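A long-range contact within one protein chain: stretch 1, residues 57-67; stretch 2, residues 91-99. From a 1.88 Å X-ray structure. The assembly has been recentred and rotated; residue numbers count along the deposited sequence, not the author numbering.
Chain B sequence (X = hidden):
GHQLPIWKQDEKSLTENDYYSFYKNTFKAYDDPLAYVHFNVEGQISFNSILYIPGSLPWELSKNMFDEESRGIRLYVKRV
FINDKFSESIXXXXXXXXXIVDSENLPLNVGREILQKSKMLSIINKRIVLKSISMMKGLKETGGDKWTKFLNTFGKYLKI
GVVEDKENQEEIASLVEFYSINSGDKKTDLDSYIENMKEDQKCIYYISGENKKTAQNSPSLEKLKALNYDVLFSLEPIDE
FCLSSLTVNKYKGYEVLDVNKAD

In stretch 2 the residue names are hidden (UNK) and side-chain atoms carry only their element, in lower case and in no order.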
# COMPACT_ATOMS: atom_id res chain seq x y z
N LEU B 57 -19.23 13.49 11.93
CA LEU B 57 -18.78 12.82 13.15
C LEU B 57 -19.92 12.00 13.78
O LEU B 57 -21.03 12.55 13.98
CB LEU B 57 -18.20 13.86 14.10
CG LEU B 57 -17.33 13.51 15.29
CD1 LEU B 57 -16.10 12.62 14.85
CD2 LEU B 57 -16.92 14.81 16.02
N PRO B 58 -19.72 10.67 14.04
CA PRO B 58 -20.80 9.97 14.72
C PRO B 58 -21.13 10.64 16.06
O PRO B 58 -20.27 11.27 16.65
CB PRO B 58 -20.22 8.57 14.97
CG PRO B 58 -19.23 8.36 13.84
CD PRO B 58 -18.63 9.74 13.62
N TRP B 59 -22.38 10.52 16.50
CA TRP B 59 -22.79 11.23 17.72
C TRP B 59 -22.07 10.64 18.94
O TRP B 59 -21.68 11.38 19.86
CB TRP B 59 -24.35 11.22 17.87
CG TRP B 59 -24.99 12.08 16.77
CD1 TRP B 59 -25.61 11.66 15.64
CD2 TRP B 59 -24.86 13.50 16.65
NE1 TRP B 59 -25.94 12.76 14.85
CE2 TRP B 59 -25.48 13.89 15.46
CE3 TRP B 59 -24.27 14.48 17.46
CZ2 TRP B 59 -25.52 15.23 15.04
CZ3 TRP B 59 -24.34 15.82 17.07
CH2 TRP B 59 -24.99 16.19 15.88
N GLU B 60 -21.84 9.33 18.95
CA GLU B 60 -20.98 8.70 19.97
C GLU B 60 -19.60 9.38 20.11
O GLU B 60 -18.96 9.24 21.15
CB GLU B 60 -20.71 7.22 19.65
CG GLU B 60 -21.91 6.34 19.54
CD GLU B 60 -22.46 6.28 18.12
OE1 GLU B 60 -21.92 6.97 17.25
OE2 GLU B 60 -23.45 5.56 17.86
N LEU B 61 -19.16 10.14 19.10
CA LEU B 61 -17.84 10.73 19.13
C LEU B 61 -17.89 12.24 19.15
O LEU B 61 -16.89 12.91 18.91
CB LEU B 61 -17.02 10.27 17.89
CG LEU B 61 -16.88 8.75 17.75
CD1 LEU B 61 -16.10 8.45 16.44
CD2 LEU B 61 -16.11 8.29 18.99
N SER B 62 -19.06 12.79 19.39
CA SER B 62 -19.20 14.23 19.28
C SER B 62 -19.00 14.95 20.61
O SER B 62 -19.22 16.17 20.70
CB SER B 62 -20.58 14.57 18.74
OG SER B 62 -20.74 15.99 18.81
N LYS B 63 -18.69 14.21 21.67
CA LYS B 63 -18.43 14.81 22.99
C LYS B 63 -16.96 14.63 23.37
O LYS B 63 -16.27 15.61 23.56
CB LYS B 63 -19.35 14.27 24.08
CG LYS B 63 -20.82 14.74 23.96
CD LYS B 63 -21.71 13.98 24.98
CE LYS B 63 -23.20 14.33 24.85
NZ LYS B 63 -24.13 13.35 25.47
N ASN B 64 -16.51 13.39 23.49
CA ASN B 64 -15.08 13.09 23.55
C ASN B 64 -14.59 12.44 22.25
O ASN B 64 -15.31 11.67 21.62
CB ASN B 64 -14.79 12.11 24.69
CG ASN B 64 -13.29 11.96 24.98
OD1 ASN B 64 -12.75 10.84 24.92
ND2 ASN B 64 -12.61 13.10 25.25
N MET B 65 -13.33 12.69 21.89
CA MET B 65 -12.72 12.01 20.74
C MET B 65 -12.90 10.51 20.75
O MET B 65 -12.99 9.88 19.70
CB MET B 65 -11.23 12.31 20.66
CG MET B 65 -10.90 13.45 19.77
SD MET B 65 -9.21 13.25 19.29
CE MET B 65 -8.46 12.94 20.83
N PHE B 66 -12.92 9.92 21.93
CA PHE B 66 -13.09 8.49 21.98
C PHE B 66 -14.29 8.13 22.84
O PHE B 66 -14.57 8.84 23.82
CB PHE B 66 -11.79 7.78 22.39
CG PHE B 66 -10.64 8.04 21.42
CD1 PHE B 66 -10.56 7.34 20.21
CD2 PHE B 66 -9.66 8.98 21.72
CE1 PHE B 66 -9.51 7.60 19.29
CE2 PHE B 66 -8.60 9.22 20.83
CZ PHE B 66 -8.54 8.54 19.60
N ASP B 67 -15.03 7.12 22.38
CA ASP B 67 -16.20 6.53 23.07
C ASP B 67 -15.66 5.33 23.81
O ASP B 67 -15.05 4.44 23.21
CB ASP B 67 -17.25 6.07 22.04
CG ASP B 67 -18.48 5.34 22.67
OD1 ASP B 67 -19.04 4.43 21.99
OD2 ASP B 67 -18.90 5.68 23.80
N UNK B 91 -7.43 -0.79 16.14
CA UNK B 91 -6.75 0.41 16.67
C UNK B 91 -7.76 1.51 16.92
O UNK B 91 -8.69 1.66 16.15
c UNK B 91 -5.83 0.81 15.53
c UNK B 91 -6.79 -1.28 14.92
c UNK B 91 -5.44 -0.57 14.96
N UNK B 92 -7.62 2.22 18.02
CA UNK B 92 -8.70 3.18 18.31
C UNK B 92 -8.71 4.37 17.37
O UNK B 92 -9.72 5.11 17.29
c UNK B 92 -6.50 7.00 22.82
c UNK B 92 -7.53 5.16 21.51
n UNK B 92 -5.57 7.91 22.95
n UNK B 92 -6.53 6.20 21.74
n UNK B 92 -7.41 6.87 23.78
c UNK B 92 -7.49 4.68 20.02
c UNK B 92 -8.61 3.67 19.76
N UNK B 93 -7.62 4.59 16.62
CA UNK B 93 -7.68 5.69 15.67
C UNK B 93 -8.75 5.44 14.58
O UNK B 93 -9.20 6.37 13.95
c UNK B 93 -6.68 5.97 11.75
c UNK B 93 -5.14 3.93 14.37
c UNK B 93 -6.00 4.52 9.88
c UNK B 93 -5.37 3.64 10.74
c UNK B 93 -5.39 3.94 12.14
n UNK B 93 -4.90 3.23 13.22
c UNK B 93 -5.84 5.05 14.09
c UNK B 93 -6.33 6.03 15.06
c UNK B 93 -6.05 5.07 12.65
c UNK B 93 -6.63 5.70 10.36
N UNK B 94 -9.19 4.19 14.43
CA UNK B 94 -10.25 3.83 13.48
C UNK B 94 -11.66 3.73 14.06
O UNK B 94 -12.55 3.20 13.38
c UNK B 94 -8.79 2.66 11.85
c UNK B 94 -9.34 3.35 10.54
c UNK B 94 -9.92 2.48 12.85
c UNK B 94 -8.27 1.28 11.59
N UNK B 95 -11.85 4.26 15.26
CA UNK B 95 -13.14 4.27 15.98
C UNK B 95 -14.24 4.96 15.17
O UNK B 95 -15.41 4.69 15.39
c UNK B 95 -12.74 6.45 17.27
c UNK B 95 -13.04 4.95 17.38
o UNK B 95 -14.26 4.75 18.14
N UNK B 96 -13.85 5.84 14.26
CA UNK B 96 -14.86 6.61 13.45
C UNK B 96 -15.49 5.75 12.36
O UNK B 96 -16.52 6.11 11.83
c UNK B 96 -11.88 7.61 12.19
c UNK B 96 -11.19 7.23 9.90
c UNK B 96 -12.51 7.22 9.51
c UNK B 96 -13.21 7.67 11.82
c UNK B 96 -13.55 7.47 10.47
c UNK B 96 -14.30 7.90 12.86
c UNK B 96 -10.85 7.43 11.25
N UNK B 97 -14.89 4.60 12.00
CA UNK B 97 -15.48 3.76 10.98
C UNK B 97 -16.82 3.14 11.49
O UNK B 97 -16.95 2.84 12.67
c UNK B 97 -14.53 2.53 10.72
c UNK B 97 -13.20 2.71 10.02
c UNK B 97 -13.42 3.22 8.66
c UNK B 97 -12.63 1.25 9.89
N UNK B 98 -17.78 2.96 10.60
CA UNK B 98 -18.99 2.23 10.90
C UNK B 98 -19.04 1.09 9.89
O UNK B 98 -18.70 1.26 8.72
n UNK B 98 -18.21 4.47 14.78
c UNK B 98 -20.22 3.14 10.80
n UNK B 98 -20.46 4.63 14.30
c UNK B 98 -20.23 4.29 11.80
c UNK B 98 -20.41 3.70 13.16
c UNK B 98 -19.41 4.92 15.07
n UNK B 98 -19.56 5.74 16.11
N UNK B 99 -19.49 -0.10 10.29
CA UNK B 99 -19.44 -1.21 9.36
C UNK B 99 -19.92 -2.52 9.98
O UNK B 99 -20.37 -2.55 11.14
O HOH W 1 -23.19 4.88 15.19
O HOH W 2 -13.73 5.34 20.60

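Position 91 carries three side-chain carbons that close a ring onto its own backbone N and lie out of reach of stretch 1, which identifies Pro91. The ring holds phi near -52° ahead of the 3-10 segment, and its carbonyl O accepts a hydrogen bond from the backbone N of position 94 (3.1 Å).

Position 92 has an unbranched run of three carbons, then a nitrogen, then a carbon bearing two more nitrogens. This planar end group lies flat on the Phe66 ring, with centres 4.1 Å apart and planes at 4°. It is a guanidinium, so the residue is Arg92. With chi1 in p and the next two angles in t, the chain extends along the ring; CZ of Arg92 sits over the face, and CD lies 3.9 Å from the Phe66 centroid. Arginine suits this place because its flat, delocalised cation can cover an aromatic face while its NE and NH2 hydrogen-bond elsewhere in the structure.

At position 93 a single carbon leads to fused five- and six-membered rings of eight carbons and one nitrogen. The side chain points away from stretch 1, CB coming no nearer than 5.5 Å to Phe66 CE1; the backbone makes the approach, its N 4.4 Å from Phe66 CE1. This is Trp93, an indole suited to burial because its NE1 hydrogen-bonds elsewhere in the structure.

Position 94 has four carbons forked at the second, pointing away from stretch 1: Leu94. Its apolar side chain suits this buried site, and the residue begins a type I turn that ends at position 97.

Position 95 bears one carbon that carries an oxygen and a carbon. The terminal carbon packs 3.8 Å from Phe66 CD1 and 4.0 Å from Leu61 CD1, so this small, branched residue is Thr95. Its OG1 lies 2.6 Å from a water that also accepts a hydrogen bond from the N of Asp67 (2.8 Å).

At position 96 one carbon, CB, lies 4.0 Å from Leu61 CD1 and bears a six-carbon ring that leads away from stretch 1: Phe96, whose apolar ring suits burial. Its carbonyl O is buried by the contact without a polar partner.

Position 97 again has four carbons forked at the second, pointing away. Apolar Leu97 suits this buried site, and its N closes the turn on Leu94 O (3.1 Å).

Position 98 repeats the three carbons, nitrogen and two-nitrogen carbon. One terminal nitrogen lies 2.9 Å from Glu60 OE1, near the group's plane, while Pro58 lies over one face. This is Arg98, whose NH2 donates to Glu60 OE1 in a salt bridge. NH1 donates to Thr95 O and Leu97 O, both at 2.9 Å, and a water accepts from NE (2.9 Å) and donates to Glu60 OE2 (2.8 Å). Arginine's several donors thus serve both stretches.

Position 99, without side-chain atoms, is Gly99, fully extended in the strand (phi/psi 177/-177) and out of reach.

The contact uses two arginines differently: Arg92 covers the Phe66 face, while Arg98 pairs with Glu60 and braces its own turn. Leu61 packs against Thr95 and Phe96, and two waters link the stretches further.

Stretch 2 (91-99) PRWLTFLRG
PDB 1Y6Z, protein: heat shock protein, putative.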